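Local coordinates for uncharacterized protein (Shigella flexneri 5a str. M90T, PDB 5EUR), which is of unknown function but may be related to glutathione S-transferases, and packs against copies of itself in the crystal, at the interface of chains A and B. Coordinates in Å, arbitrary orientation; residue numbers count along the deposited sequence, not the author numbering. Chains: chain A/B, Uncharacterized protein.

Contact 1: the interface of chains A and B. Residues chain A 25-27, 30, 119; chain B 22-24.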
ATOM      1  N   GLU A  25     -11.523   0.578  -1.963  1.00 15.59           N
ATOM      2  CA  GLU A  25     -11.983   0.576  -0.584  1.00 16.82           C
ATOM      3  C   GLU A  25     -10.961  -0.142   0.287  1.00 16.58           C
ATOM      4  O   GLU A  25     -10.503  -1.244  -0.049  1.00 16.07           O
ATOM      5  CB  GLU A  25     -13.366  -0.072  -0.460  1.00 16.78           C
ATOM      6  CG  GLU A  25     -13.946   0.097   0.935  1.00 19.98           C
ATOM      7  CD  GLU A  25     -15.444  -0.163   1.011  1.00 27.63           C
ATOM      8  OE1 GLU A  25     -16.026  -0.665   0.023  1.00 31.20           O
ATOM      9  OE2 GLU A  25     -16.033   0.140   2.072  1.00 26.08           O
ATOM     10  N   LEU A  26     -10.584   0.501   1.395  1.00 14.25           N
ATOM     11  CA  LEU A  26      -9.615  -0.030   2.342  1.00 14.18           C
ATOM     12  C   LEU A  26     -10.131   0.189   3.755  1.00 15.28           C
ATOM     13  O   LEU A  26     -10.821   1.170   4.019  1.00 15.79           O
ATOM     14  CB  LEU A  26      -8.253   0.671   2.215  1.00 15.46           C
ATOM     15  CG  LEU A  26      -7.506   0.602   0.888  1.00 16.82           C
ATOM     16  CD1 LEU A  26      -6.359   1.614   0.914  1.00 16.92           C
ATOM     17  CD2 LEU A  26      -6.984  -0.808   0.710  1.00 16.47           C
ATOM     18  N   SER A  27      -9.745  -0.685   4.677  1.00 14.14           N
ATOM     19  CA  SER A  27     -10.053  -0.382   6.070  1.00 14.30           C
ATOM     20  C   SER A  27      -9.349   0.913   6.448  1.00 17.11           C
ATOM     21  O   SER A  27      -8.216   1.171   6.022  1.00 16.44           O
ATOM     22  CB  SER A  27      -9.630  -1.520   7.005  1.00 20.42           C
ATOM     23  OG  SER A  27      -8.248  -1.481   7.303  1.00 22.55           O
ATOM     24  N   TYR A  30      -5.970   0.414   8.151  1.00 12.83           N
ATOM     25  CA  TYR A  30      -4.895   0.034   7.234  1.00 13.63           C
ATOM     26  C   TYR A  30      -4.392   1.250   6.472  1.00 13.17           C
ATOM     27  O   TYR A  30      -3.178   1.459   6.332  1.00 12.73           O
ATOM     28  CB  TYR A  30      -5.363  -1.048   6.253  1.00 13.81           C
ATOM     29  CG  TYR A  30      -4.312  -1.398   5.227  1.00 13.46           C
ATOM     30  CD1 TYR A  30      -3.267  -2.262   5.539  1.00 15.04           C
ATOM     31  CD2 TYR A  30      -4.360  -0.857   3.943  1.00 13.79           C
ATOM     32  CE1 TYR A  30      -2.301  -2.577   4.593  1.00 15.04           C
ATOM     33  CE2 TYR A  30      -3.393  -1.159   3.000  1.00 13.58           C
ATOM     34  CZ  TYR A  30      -2.372  -2.018   3.336  1.00 14.25           C
ATOM     35  OH  TYR A  30      -1.409  -2.315   2.402  1.00 13.45           O
ATOM     36  N   ARG A 119     -19.355 -10.070   8.627  1.00 63.27           N
ATOM     37  CA  ARG A 119     -18.039 -10.010   8.008  1.00 60.76           C
ATOM     38  C   ARG A 119     -17.154 -10.818   8.880  1.00 57.37           C
ATOM     39  O   ARG A 119     -16.316 -11.524   8.412  1.00 54.52           O
ATOM     40  CB  ARG A 119     -17.505  -8.626   7.841  1.00 58.13           C
ATOM     41  CG  ARG A 119     -16.130  -8.697   7.255  1.00 55.64           C
ATOM     42  CD  ARG A 119     -15.765  -7.494   6.432  1.00 53.98           C
ATOM     43  NE  ARG A 119     -14.350  -7.232   6.596  1.00 50.88           N
ATOM     44  CZ  ARG A 119     -13.554  -6.857   5.631  1.00 49.54           C
ATOM     45  NH1 ARG A 119     -14.049  -6.692   4.403  1.00 53.00           N
ATOM     46  NH2 ARG A 119     -12.274  -6.659   5.895  1.00 45.48           N
TER
ATOM     47  N   PHE B  22      -4.425  -4.756  10.099  1.00 20.38           N
ATOM     48  CA  PHE B  22      -5.217  -3.608  10.558  1.00 18.65           C
ATOM     49  C   PHE B  22      -6.623  -3.618   9.955  1.00 17.89           C
ATOM     50  O   PHE B  22      -7.133  -2.595   9.493  1.00 18.17           O
ATOM     51  CB  PHE B  22      -4.502  -2.284  10.250  1.00 18.54           C
ATOM     52  CG  PHE B  22      -3.332  -2.002  11.156  1.00 18.35           C
ATOM     53  CD1 PHE B  22      -3.534  -1.732  12.499  1.00 22.27           C
ATOM     54  CD2 PHE B  22      -2.036  -2.027  10.669  1.00 19.78           C
ATOM     55  CE1 PHE B  22      -2.463  -1.480  13.338  1.00 21.70           C
ATOM     56  CE2 PHE B  22      -0.961  -1.775  11.507  1.00 17.83           C
ATOM     57  CZ  PHE B  22      -1.178  -1.503  12.839  1.00 22.22           C
ATOM     58  N   GLY B  23      -7.256  -4.793   9.951  1.00 15.55           N
ATOM     59  CA  GLY B  23      -8.613  -4.933   9.462  1.00 18.21           C
ATOM     60  C   GLY B  23      -8.760  -5.068   7.960  1.00 20.38           C
ATOM     61  O   GLY B  23      -9.894  -5.210   7.476  1.00 18.58           O
ATOM     62  N   GLN B  24      -7.659  -5.026   7.208  1.00 16.11           N
ATOM     63  CA  GLN B  24      -7.670  -5.125   5.753  1.00 14.85           C
ATOM     64  C   GLN B  24      -7.151  -6.490   5.338  1.00 14.94           C
ATOM     65  O   GLN B  24      -6.034  -6.856   5.703  1.00 17.62           O
ATOM     66  CB  GLN B  24      -6.779  -4.048   5.120  1.00 14.32           C
ATOM     67  CG  GLN B  24      -6.677  -4.116   3.614  1.00 14.64           C
ATOM     68  CD  GLN B  24      -8.005  -3.869   2.944  1.00 15.90           C
ATOM     69  OE1 GLN B  24      -8.744  -2.956   3.329  1.00 16.57           O
ATOM     70  NE2 GLN B  24      -8.334  -4.685   1.949  1.00 16.28           N
TER
HETATM   71  O   HOH W   1     -10.812  -3.843   0.427  1.00 29.47           O
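The B:Gln24 side chain leaves its strand with CG opposite the backbone N (chi1 177°) and then bends at chi2 (64°). The bend turns its amide toward the A:Leu26–A:Ser27 segment. On the other chain, A:Ser27 OG is held between its own backbone N and carbonyl carbon, where it faces the turn of chain B.

Two hydrogen bonds cross here. A:Ser27 N donates to the amide oxygen B:Gln24 OE1 at 2.8 Å. The donor lies nearly along the C=O axis, at a C=O...N angle of 163°. The hydroxyl A:Ser27 OG donates to the backbone carbonyl B:Phe22 O at 2.7 Å, tilted from the carbonyl plane. The same A:Ser27 OG accepts the backbone N-H of A:Tyr30 within its own chain (3.1 Å from A:Tyr30 N). A:Ser27 thus takes the N-cap role at the start of helix 28-43 and also grips the partner. These bonds should fix the rotation of the hydroxyl.

The other end of the B:Gln24 amide is held through water 1. B:Gln24 NE2 is 3.0 Å from the oxygen of water 1. The backbone oxygen A:Glu25 O is 2.7 Å from the oxygen of water 1. Both ends of the amide are therefore engaged, which would set which way it is flipped.

The aliphatic part of B:Gln24 packs on A:Tyr30. B:Gln24 CB meets A:Tyr30 CB at 3.5 Å, and B:Gln24 CG lies above one ring face, toward the rim. The ring and amide planes are well inclined to each other. A:Leu26 CD2 touches the amide carbon B:Gln24 CD at 3.9 Å. The guanidinium of A:Arg119 comes near B:Gly23 O, but this arginine is poorly ordered.

On chain A, the site lies where strand 24-27 runs into helix 28-43, with the poorly ordered A:Arg119 at the start of helix 119-127 alongside. On chain B, it lies at the turn between strands 18-21 and 24-27.

Contact 2: the interface of chains A and B. Residues chain A 123, 127; chain B 11-13, 18-20, 25.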
ATOM      1  N   LEU A 123     -14.243 -13.882   8.666  1.00 46.96           N
ATOM      2  CA  LEU A 123     -12.869 -13.679   9.062  1.00 44.42           C
ATOM      3  C   LEU A 123     -12.487 -14.693  10.111  1.00 42.49           C
ATOM      4  O   LEU A 123     -11.377 -15.117  10.177  1.00 40.32           O
ATOM      5  CB  LEU A 123     -12.650 -12.280   9.597  1.00 43.69           C
ATOM      6  CG  LEU A 123     -12.681 -11.117   8.631  1.00 43.51           C
ATOM      7  CD1 LEU A 123     -12.525  -9.842   9.379  1.00 40.49           C
ATOM      8  CD2 LEU A 123     -11.636 -11.221   7.550  1.00 39.19           C
ATOM      9  N   PHE A 127      -9.105 -16.712   9.840  1.00 31.17           N
ATOM     10  CA  PHE A 127      -8.021 -16.308  10.722  1.00 30.69           C
ATOM     11  C   PHE A 127      -8.211 -16.778  12.157  1.00 38.13           C
ATOM     12  O   PHE A 127      -7.357 -16.491  13.004  1.00 40.61           O
ATOM     13  CB  PHE A 127      -7.855 -14.776  10.693  1.00 29.46           C
ATOM     14  CG  PHE A 127      -7.573 -14.222   9.318  1.00 27.26           C
ATOM     15  CD1 PHE A 127      -6.274 -14.154   8.829  1.00 23.89           C
ATOM     16  CD2 PHE A 127      -8.609 -13.788   8.506  1.00 26.52           C
ATOM     17  CE1 PHE A 127      -6.019 -13.660   7.557  1.00 21.76           C
ATOM     18  CE2 PHE A 127      -8.355 -13.292   7.234  1.00 28.13           C
ATOM     19  CZ  PHE A 127      -7.055 -13.231   6.766  1.00 19.64           C
TER
ATOM     20  N   ALA B  11      -2.401 -10.973  10.929  1.00 18.16           N
ATOM     21  CA  ALA B  11      -2.803 -12.360  11.113  1.00 17.24           C
ATOM     22  C   ALA B  11      -2.701 -13.077   9.779  1.00 18.12           C
ATOM     23  O   ALA B  11      -3.171 -12.565   8.764  1.00 20.22           O
ATOM     24  CB  ALA B  11      -4.234 -12.439  11.641  1.00 16.74           C
ATOM     25  N   LEU B  12      -2.093 -14.256   9.774  1.00 18.25           N
ATOM     26  CA  LEU B  12      -2.001 -15.063   8.567  1.00 18.95           C
ATOM     27  C   LEU B  12      -3.182 -16.027   8.506  1.00 19.04           C
ATOM     28  O   LEU B  12      -3.555 -16.633   9.517  1.00 21.93           O
ATOM     29  CB  LEU B  12      -0.665 -15.811   8.550  1.00 21.79           C
ATOM     30  CG  LEU B  12      -0.243 -16.655   7.351  1.00 20.52           C
ATOM     31  CD1 LEU B  12      -0.216 -15.847   6.065  1.00 20.13           C
ATOM     32  CD2 LEU B  12       1.131 -17.268   7.635  1.00 23.26           C
ATOM     33  N   SER B  13      -3.782 -16.148   7.321  1.00 20.10           N
ATOM     34  CA  SER B  13      -4.939 -17.012   7.141  1.00 22.12           C
ATOM     35  C   SER B  13      -4.547 -18.478   7.312  1.00 23.38           C
ATOM     36  O   SER B  13      -3.377 -18.854   7.206  1.00 22.94           O
ATOM     37  CB  SER B  13      -5.566 -16.821   5.759  1.00 21.16           C
ATOM     38  OG  SER B  13      -4.746 -17.387   4.746  1.00 19.85           O
ATOM     39  N   THR B  18      -3.918 -15.366   2.452  1.00 18.27           N
ATOM     40  CA  THR B  18      -4.143 -13.956   2.748  1.00 17.93           C
ATOM     41  C   THR B  18      -3.637 -13.617   4.142  1.00 17.58           C
ATOM     42  O   THR B  18      -3.392 -14.492   4.982  1.00 19.02           O
ATOM     43  CB  THR B  18      -5.625 -13.557   2.636  1.00 21.61           C
ATOM     44  OG1 THR B  18      -6.396 -14.294   3.591  1.00 21.16           O
ATOM     45  CG2 THR B  18      -6.160 -13.802   1.226  1.00 22.23           C
ATOM     46  N   VAL B  19      -3.480 -12.314   4.366  1.00 16.35           N
ATOM     47  CA  VAL B  19      -3.176 -11.755   5.670  1.00 14.96           C
ATOM     48  C   VAL B  19      -4.269 -10.751   6.000  1.00 17.61           C
ATOM     49  O   VAL B  19      -4.894 -10.168   5.110  1.00 17.21           O
ATOM     50  CB  VAL B  19      -1.788 -11.074   5.697  1.00 14.85           C
ATOM     51  CG1 VAL B  19      -0.670 -12.105   5.550  1.00 18.88           C
ATOM     52  CG2 VAL B  19      -1.689 -10.053   4.586  1.00 15.43           C
ATOM     53  N   LEU B  20      -4.484 -10.547   7.289  1.00 15.66           N
ATOM     54  CA  LEU B  20      -5.378  -9.524   7.808  1.00 15.19           C
ATOM     55  C   LEU B  20      -4.489  -8.532   8.534  1.00 18.83           C
ATOM     56  O   LEU B  20      -3.871  -8.876   9.549  1.00 16.45           O
ATOM     57  CB  LEU B  20      -6.427 -10.120   8.744  1.00 17.72           C
ATOM     58  CG  LEU B  20      -7.499  -9.168   9.266  1.00 20.29           C
ATOM     59  CD1 LEU B  20      -8.427  -8.734   8.134  1.00 19.23           C
ATOM     60  CD2 LEU B  20      -8.266  -9.870  10.372  1.00 21.26           C
ATOM     61  N   GLU B  25      -7.936  -7.223   4.552  1.00 14.07           N
ATOM     62  CA  GLU B  25      -7.482  -8.502   4.022  1.00 16.38           C
ATOM     63  C   GLU B  25      -6.739  -8.268   2.707  1.00 15.29           C
ATOM     64  O   GLU B  25      -7.221  -7.549   1.826  1.00 15.96           O
ATOM     65  CB  GLU B  25      -8.650  -9.475   3.824  1.00 17.98           C
ATOM     66  CG  GLU B  25      -8.169 -10.903   3.503  1.00 20.52           C
ATOM     67  CD  GLU B  25      -9.249 -11.970   3.666  1.00 29.22           C
ATOM     68  OE1 GLU B  25     -10.440 -11.616   3.818  1.00 29.94           O
ATOM     69  OE2 GLU B  25      -8.896 -13.169   3.642  1.00 27.13           O
TER
HETATM   70  O   HOH W   2      -4.347 -16.009  12.029  1.00 29.37           O
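Helix 119-127 of chain A lies against strands 10-12, 18-21 and 24-27 of chain B, together with B:Ser13 in the loop after the first strand. A:Phe127, at the last turn of the helix, makes most of the contact. Its CG stands opposite the carbonyl carbon (chi1 -58°), and the ring points into the sheet surface.

B:Leu20 CB sits over the centre of one ring face, 3.8 Å from the A:Phe127 ring centroid, in a CH-pi contact. Strand 10-12 and the loop flank another part of the ring. A:Phe127 CE1 comes to 3.3 Å from the backbone oxygen B:Ala11 O and to 3.5 Å from B:Ser13 CA. The ring's far end reaches the hydroxyl of B:Thr18, with A:Phe127 CZ 3.4 Å from B:Thr18 OG1.

The carboxyl carbon B:Glu25 CD lies at the ring edge, in its plane. The carboxylate is turned 66° from the ring. B:Thr18 OG1 donates a 2.7 Å hydrogen bond to B:Glu25 OE2, using the anti lone pair of that oxygen. This bond within chain B ties the carboxylate to the neighbouring strand and would hold it beside the ring. B:Thr18 N in turn bonds to B:Ser13 OG, which should steady the loop.

A:Leu123, one turn earlier, adds a looser contact. Its CD2 approaches B:Leu20 CD1 at 4.1 Å, and the two side chains cross at about a right angle. Water 2 bridges the backbone oxygens of A:Phe127 and B:Leu12, and lies 2.7 Å from B:Leu12 O.

The site is a face of the small sheet of chain B, covered by the C-terminal helix assigned to chain A. The structure alone does not show how that helix connects to the rest of its chain.

The C-alpha centres of contact 1 and contact 2 are about 11 Å apart, and both belong to one chain A–chain B interface. Helix 119-127 of chain A enters contact 2 firmly and contact 1 through a poorly ordered arginine. Strand 24-27 of chain B is shared, B:Gln24 serving contact 1 and B:Glu25 contact 2. Contact 1 joins the strand-to-helix junction of one chain to a turn of the other. Contact 2 adds a helix-on-sheet contact centred on an aromatic ring. The deposited assembly has three copies and this interface is not an exact two-fold. The structure alone does not show whether this association forms in solution.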